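Local coordinates for protein gamma-D-glutamyl-L-lysine dipeptidyl-peptidase (Bacillus cereus ATCC 10987, PDB 3H41) that probably cleaves the gamma-D-glutamyl-L-lysine bond of bacterial cell wall peptides as a cysteine peptidase of the NlpC/P60 family, releasing L-Ala-gamma-D-Glu, at residues Gly277-Ser282 / Pro297-Glu302; Asp254-Ala259 / Ile292-Pro297. All coordinates share one frame; numbering follows the deposited sequence.

Interaction 1. Residues Gly277-Ser282 / Pro297-Glu302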
loop_
_atom_site.group_PDB
_atom_site.type_symbol
_atom_site.label_atom_id
_atom_site.label_comp_id
_atom_site.label_asym_id
_atom_site.label_seq_id
_atom_site.Cartn_x
_atom_site.Cartn_y
_atom_site.Cartn_z
ATOM N N GLY A 277 25.282 -1.953 -6.772
ATOM C CA GLY A 277 25.557 -1.780 -5.347
ATOM C C GLY A 277 24.557 -0.915 -4.591
ATOM O O GLY A 277 24.759 -0.644 -3.401
ATOM N N ASN A 278 23.491 -0.472 -5.269
ATOM C CA ASN A 278 22.498 0.435 -4.650
ATOM C C ASN A 278 21.148 -0.242 -4.401
ATOM O O ASN A 278 20.860 -1.303 -4.962
ATOM C CB ASN A 278 22.291 1.672 -5.500
ATOM C CG ASN A 278 23.524 2.526 -5.574
ATOM O OD1 ASN A 278 24.233 2.692 -4.575
ATOM N ND2 ASN A 278 23.833 3.027 -6.778
HETATM N N MSE A 279 20.350 0.367 -3.533
HETATM C CA MSE A 279 19.023 -0.156 -3.201
HETATM C C MSE A 279 18.063 1.007 -3.038
HETATM O O MSE A 279 18.472 2.128 -2.791
HETATM C CB MSE A 279 19.030 -1.020 -1.949
HETATM C CG MSE A 279 19.445 -0.288 -0.720
HETATM SE SE MSE A 279 19.828 -1.521 0.718
HETATM C CE MSE A 279 19.744 -0.167 1.973
ATOM N N ILE A 280 16.781 0.725 -3.211
ATOM C CA ILE A 280 15.757 1.708 -3.035
ATOM C C ILE A 280 14.849 1.219 -1.907
ATOM O O ILE A 280 14.629 0.024 -1.795
ATOM C CB ILE A 280 14.976 1.972 -4.363
ATOM C CG1 ILE A 280 14.089 3.198 -4.230
ATOM C CG2 ILE A 280 14.209 0.716 -4.830
ATOM C CD1 ILE A 280 13.545 3.765 -5.622
ATOM N N HIS A 281 14.401 2.154 -1.049
ATOM C CA HIS A 281 13.544 1.830 0.079
ATOM C C HIS A 281 12.808 3.030 0.624
ATOM O O HIS A 281 13.122 4.193 0.315
ATOM C CB HIS A 281 14.370 1.121 1.210
ATOM C CG HIS A 281 15.460 1.949 1.825
ATOM N ND1 HIS A 281 16.263 1.470 2.853
ATOM C CD2 HIS A 281 15.888 3.216 1.580
ATOM C CE1 HIS A 281 17.120 2.411 3.209
ATOM N NE2 HIS A 281 16.933 3.467 2.441
ATOM N N SER A 282 11.772 2.753 1.410
ATOM C CA SER A 282 11.168 3.749 2.302
ATOM C C SER A 282 11.657 3.494 3.737
ATOM O O SER A 282 11.184 2.571 4.392
ATOM C CB SER A 282 9.648 3.678 2.231
ATOM O OG SER A 282 9.144 4.775 2.941
ATOM N N PRO A 297 26.767 2.003 6.461
ATOM C CA PRO A 297 26.923 1.678 7.894
ATOM C C PRO A 297 25.592 1.472 8.552
ATOM O O PRO A 297 24.695 2.302 8.367
ATOM C CB PRO A 297 27.587 2.941 8.483
ATOM C CG PRO A 297 28.398 3.464 7.363
ATOM C CD PRO A 297 27.638 3.128 6.064
ATOM N N GLY A 298 25.471 0.386 9.308
ATOM C CA GLY A 298 24.236 0.021 9.960
ATOM C C GLY A 298 23.600 -1.077 9.140
ATOM O O GLY A 298 23.428 -2.242 9.600
ATOM N N TYR A 299 23.276 -0.730 7.898
ATOM C CA TYR A 299 22.607 -1.685 7.053
ATOM C C TYR A 299 23.477 -2.900 6.800
ATOM O O TYR A 299 23.040 -4.040 6.925
ATOM C CB TYR A 299 22.194 -1.016 5.744
ATOM C CG TYR A 299 21.094 -0.006 5.944
ATOM C CD1 TYR A 299 19.769 -0.388 5.872
ATOM C CD2 TYR A 299 21.381 1.342 6.172
ATOM C CE1 TYR A 299 18.757 0.525 6.034
ATOM C CE2 TYR A 299 20.348 2.273 6.330
ATOM C CZ TYR A 299 19.056 1.845 6.238
ATOM O OH TYR A 299 18.016 2.697 6.384
ATOM N N ILE A 300 24.717 -2.668 6.454
ATOM C CA ILE A 300 25.551 -3.768 6.030
ATOM C C ILE A 300 25.785 -4.800 7.140
ATOM O O ILE A 300 25.797 -5.999 6.857
ATOM C CB ILE A 300 26.811 -3.237 5.341
ATOM C CG1 ILE A 300 27.444 -4.322 4.451
ATOM C CG2 ILE A 300 27.771 -2.606 6.358
ATOM C CD1 ILE A 300 26.434 -5.011 3.453
ATOM N N GLU A 301 25.884 -4.356 8.402
ATOM C CA GLU A 301 26.085 -5.250 9.534
ATOM C C GLU A 301 24.858 -6.083 9.854
ATOM O O GLU A 301 24.975 -7.160 10.467
ATOM C CB GLU A 301 26.492 -4.474 10.809
ATOM C CG GLU A 301 27.882 -3.851 10.771
ATOM C CD GLU A 301 27.936 -2.467 10.074
ATOM O OE1 GLU A 301 26.873 -1.986 9.597
ATOM O OE2 GLU A 301 29.038 -1.854 10.023
ATOM N N GLU A 302 23.684 -5.587 9.452
ATOM C CA GLU A 302 22.404 -6.247 9.725
ATOM C C GLU A 302 21.849 -7.055 8.522
ATOM O O GLU A 302 20.753 -7.628 8.622
ATOM C CB GLU A 302 21.369 -5.213 10.180
ATOM C CG GLU A 302 21.561 -4.710 11.625
ATOM C CD GLU A 302 20.329 -4.107 12.239
ATOM O OE1 GLU A 302 19.371 -3.776 11.502
ATOM O OE2 GLU A 302 20.315 -3.976 13.490
#
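Y299 reaches toward the strand 278-281 and meets two of its residues with different parts of its side chain. The selenomethionine M279 lays its terminal methyl over one face of the phenol ring: CE is 3.9 Å from Y299 CD1 and sits 25° off the ring normal, displaced toward the rim, a CH-pi contact. The chain of M279 is extended beyond CG, which carries this methyl from the strand to the tyrosine; a long, unbranched methionine chain, here carrying selenium, can span this gap.

H281 meets the hydroxyl end of the same ring. H281 CE1 lies 3.3 Å from Y299 OH and 3.6 Å from Y299 CZ, the two side chains arriving from opposite directions. The ring planes stand at 53° with centroids 5.5 Å apart, an oblique pair. With CG between the backbone N and the carbonyl carbon (chi1 63°), the imidazole projects toward the tyrosine, and no hydrogen bond joins the two. Both imidazole nitrogens are engaged elsewhere: ND1 with H269 NE2 and NE2 with E290 OE2. H269 is inferred to be the proton acceptor of the active site, and H281 is also assigned to it. Y299 thus packs against a histidine placed to orient H269, consistent with the third member of a Cys-His-His triad.

Behind Y299 the backbone turns at G298, whose positive phi favours glycine. G298 N donates to E301 OE1 (2.8 Å), which is met on its syn side.

F258 of strand 255-259 meets the tyrosine ring edge-to-face, and I292 also touches it. The weakly bonded helix about 299-302 thus packs beside the six-stranded antiparallel sheet, in which strand 278-281 runs between strands 267-275 and 290-293.

Interaction 2. Residues Asp254-Ala259 / Ile292-Pro297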
loop_
_atom_site.group_PDB
_atom_site.type_symbol
_atom_site.label_atom_id
_atom_site.label_comp_id
_atom_site.label_asym_id
_atom_site.label_seq_id
_atom_site.Cartn_x
_atom_site.Cartn_y
_atom_site.Cartn_z
ATOM N N ASP A 254 15.644 -7.890 -6.592
ATOM C CA ASP A 254 15.700 -8.750 -5.433
ATOM C C ASP A 254 15.379 -7.925 -4.184
ATOM O O ASP A 254 15.711 -6.739 -4.118
ATOM C CB ASP A 254 17.056 -9.417 -5.271
ATOM C CG ASP A 254 17.286 -10.569 -6.250
ATOM O OD1 ASP A 254 16.307 -11.038 -6.892
ATOM O OD2 ASP A 254 18.474 -10.979 -6.382
ATOM N N LEU A 255 14.677 -8.537 -3.230
ATOM C CA LEU A 255 14.410 -7.867 -1.945
ATOM C C LEU A 255 15.508 -8.241 -0.952
ATOM O O LEU A 255 15.898 -9.416 -0.843
ATOM C CB LEU A 255 13.051 -8.229 -1.372
ATOM C CG LEU A 255 11.815 -7.674 -2.152
ATOM C CD1 LEU A 255 10.486 -7.924 -1.397
ATOM C CD2 LEU A 255 11.997 -6.218 -2.522
ATOM N N ILE A 256 16.007 -7.229 -0.252
ATOM C CA ILE A 256 17.092 -7.418 0.718
ATOM C C ILE A 256 16.562 -7.090 2.103
ATOM O O ILE A 256 15.827 -6.115 2.286
ATOM C CB ILE A 256 18.305 -6.547 0.365
ATOM C CG1 ILE A 256 18.579 -6.584 -1.138
ATOM C CG2 ILE A 256 19.545 -6.986 1.161
ATOM C CD1 ILE A 256 18.838 -7.955 -1.694
ATOM N N PHE A 257 16.937 -7.925 3.073
ATOM C CA PHE A 257 16.409 -7.869 4.416
ATOM C C PHE A 257 17.483 -7.552 5.439
ATOM O O PHE A 257 18.635 -7.927 5.265
ATOM C CB PHE A 257 15.663 -9.191 4.712
ATOM C CG PHE A 257 14.529 -9.395 3.789
ATOM C CD1 PHE A 257 13.298 -8.809 4.048
ATOM C CD2 PHE A 257 14.697 -10.096 2.603
ATOM C CE1 PHE A 257 12.225 -8.954 3.143
ATOM C CE2 PHE A 257 13.638 -10.240 1.703
ATOM C CZ PHE A 257 12.419 -9.677 1.968
ATOM N N PHE A 258 17.082 -6.825 6.479
ATOM C CA PHE A 258 17.983 -6.474 7.572
ATOM C C PHE A 258 17.338 -6.887 8.874
ATOM O O PHE A 258 16.124 -6.685 9.079
ATOM C CB PHE A 258 18.332 -4.976 7.527
ATOM C CG PHE A 258 18.849 -4.544 6.183
ATOM C CD1 PHE A 258 20.213 -4.665 5.878
ATOM C CD2 PHE A 258 17.974 -4.170 5.165
ATOM C CE1 PHE A 258 20.697 -4.321 4.611
ATOM C CE2 PHE A 258 18.466 -3.836 3.883
ATOM C CZ PHE A 258 19.830 -3.910 3.621
ATOM N N ALA A 259 18.149 -7.466 9.771
ATOM C CA ALA A 259 17.635 -7.988 11.017
ATOM C C ALA A 259 18.435 -7.468 12.210
ATOM O O ALA A 259 19.629 -7.152 12.108
ATOM C CB ALA A 259 17.641 -9.576 11.000
ATOM N N ILE A 292 20.125 4.438 -1.696
ATOM C CA ILE A 292 21.407 4.438 -0.967
ATOM C C ILE A 292 22.233 3.182 -1.273
ATOM O O ILE A 292 21.714 2.179 -1.795
ATOM C CB ILE A 292 21.239 4.568 0.592
ATOM C CG1 ILE A 292 20.464 3.398 1.189
ATOM C CG2 ILE A 292 20.610 5.900 0.987
ATOM C CD1 ILE A 292 20.512 3.386 2.722
ATOM N N PRO A 293 23.525 3.215 -0.942
ATOM C CA PRO A 293 24.295 2.012 -1.200
ATOM C C PRO A 293 23.885 0.916 -0.262
ATOM O O PRO A 293 23.518 1.215 0.897
ATOM C CB PRO A 293 25.749 2.426 -0.867
ATOM C CG PRO A 293 25.770 3.929 -0.955
ATOM C CD PRO A 293 24.363 4.397 -0.642
ATOM N N LEU A 294 24.011 -0.337 -0.710
ATOM C CA LEU A 294 23.829 -1.481 0.174
ATOM C C LEU A 294 24.884 -1.460 1.283
ATOM O O LEU A 294 24.602 -1.774 2.438
ATOM C CB LEU A 294 23.898 -2.784 -0.623
ATOM C CG LEU A 294 23.793 -4.110 0.138
ATOM C CD1 LEU A 294 22.553 -4.203 1.091
ATOM C CD2 LEU A 294 23.791 -5.203 -0.887
ATOM N N ASN A 295 26.087 -1.042 0.926
ATOM C CA ASN A 295 27.172 -0.867 1.851
ATOM C C ASN A 295 27.054 0.436 2.625
ATOM O O ASN A 295 27.920 1.285 2.525
ATOM C CB ASN A 295 28.486 -0.864 1.077
ATOM C CG ASN A 295 29.686 -1.020 1.980
ATOM O OD1 ASN A 295 29.590 -1.614 3.061
ATOM N ND2 ASN A 295 30.822 -0.461 1.560
ATOM N N THR A 296 25.967 0.631 3.350
ATOM C CA THR A 296 25.815 1.812 4.194
ATOM C C THR A 296 25.963 1.300 5.628
ATOM O O THR A 296 25.414 0.249 5.963
ATOM C CB THR A 296 24.461 2.492 3.954
ATOM O OG1 THR A 296 24.445 3.016 2.616
ATOM C CG2 THR A 296 24.178 3.622 4.988
ATOM N N PRO A 297 26.767 2.003 6.461
ATOM C CA PRO A 297 26.923 1.678 7.894
ATOM C C PRO A 297 25.592 1.472 8.552
ATOM O O PRO A 297 24.695 2.302 8.367
ATOM C CB PRO A 297 27.587 2.941 8.483
ATOM C CG PRO A 297 28.398 3.464 7.363
ATOM C CD PRO A 297 27.638 3.128 6.064
#
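The two backbones stay well separated, the closest CA pair being I256 and L294 at 9.0 Å, and no hydrogen bond crosses between them, so side chains alone bridge the gap. L294 supplies the bridge with one methyl, CD1. L294 CD1 lies 3.7 Å from F258 CZ, at the edge of the phenyl ring and in its plane, so the methyl abuts the ring edge rather than covering a face. I256 is modelled in two conformations, which leaves its contact with the same methyl doubtful. L294 CG stands anti to the backbone N (chi1 177°), which brings CD1 close to F258. Leucine, isoleucine and phenylalanine suit this buried place because all three are wholly apolar and contact is by dispersion alone.

Beyond L294 the chain turns: T296 OG1 donates to P293 O at 2.7 Å, tilted 29° from the carbonyl plane, and N295 centres an inverse gamma turn. The P293-T296 turn follows directly on strand 290-293 and carries L294. L250 and M279 also touch L294. The arrangement is apolar packing on one face of the antiparallel sheet of the NlpC/P60 domain, a papain-like fold, with F258 next to H269, the inferred proton acceptor.

The two interactions lie almost on top of each other, their centres about 3 Å apart, and all four segments belong to the NlpC/P60 catalytic domain. Along the chain they alternate, in the order 254-259, 277-282, 292-297 and 297-302, with P297 shared by the last two. Strands 255-259, 278-281 and 290-293 are members of one antiparallel sheet, the last two being neighbours. Probable backbone hydrogen bonds link the interactions: G277 O lies 2.8 Å from L294 N, and E302 O 2.9 Å from A259 N. Side chains of both contacts pack on the same sheet, from L294 through F258 and Y299 to the histidines H281 and H269, joining the sheet to the short helix.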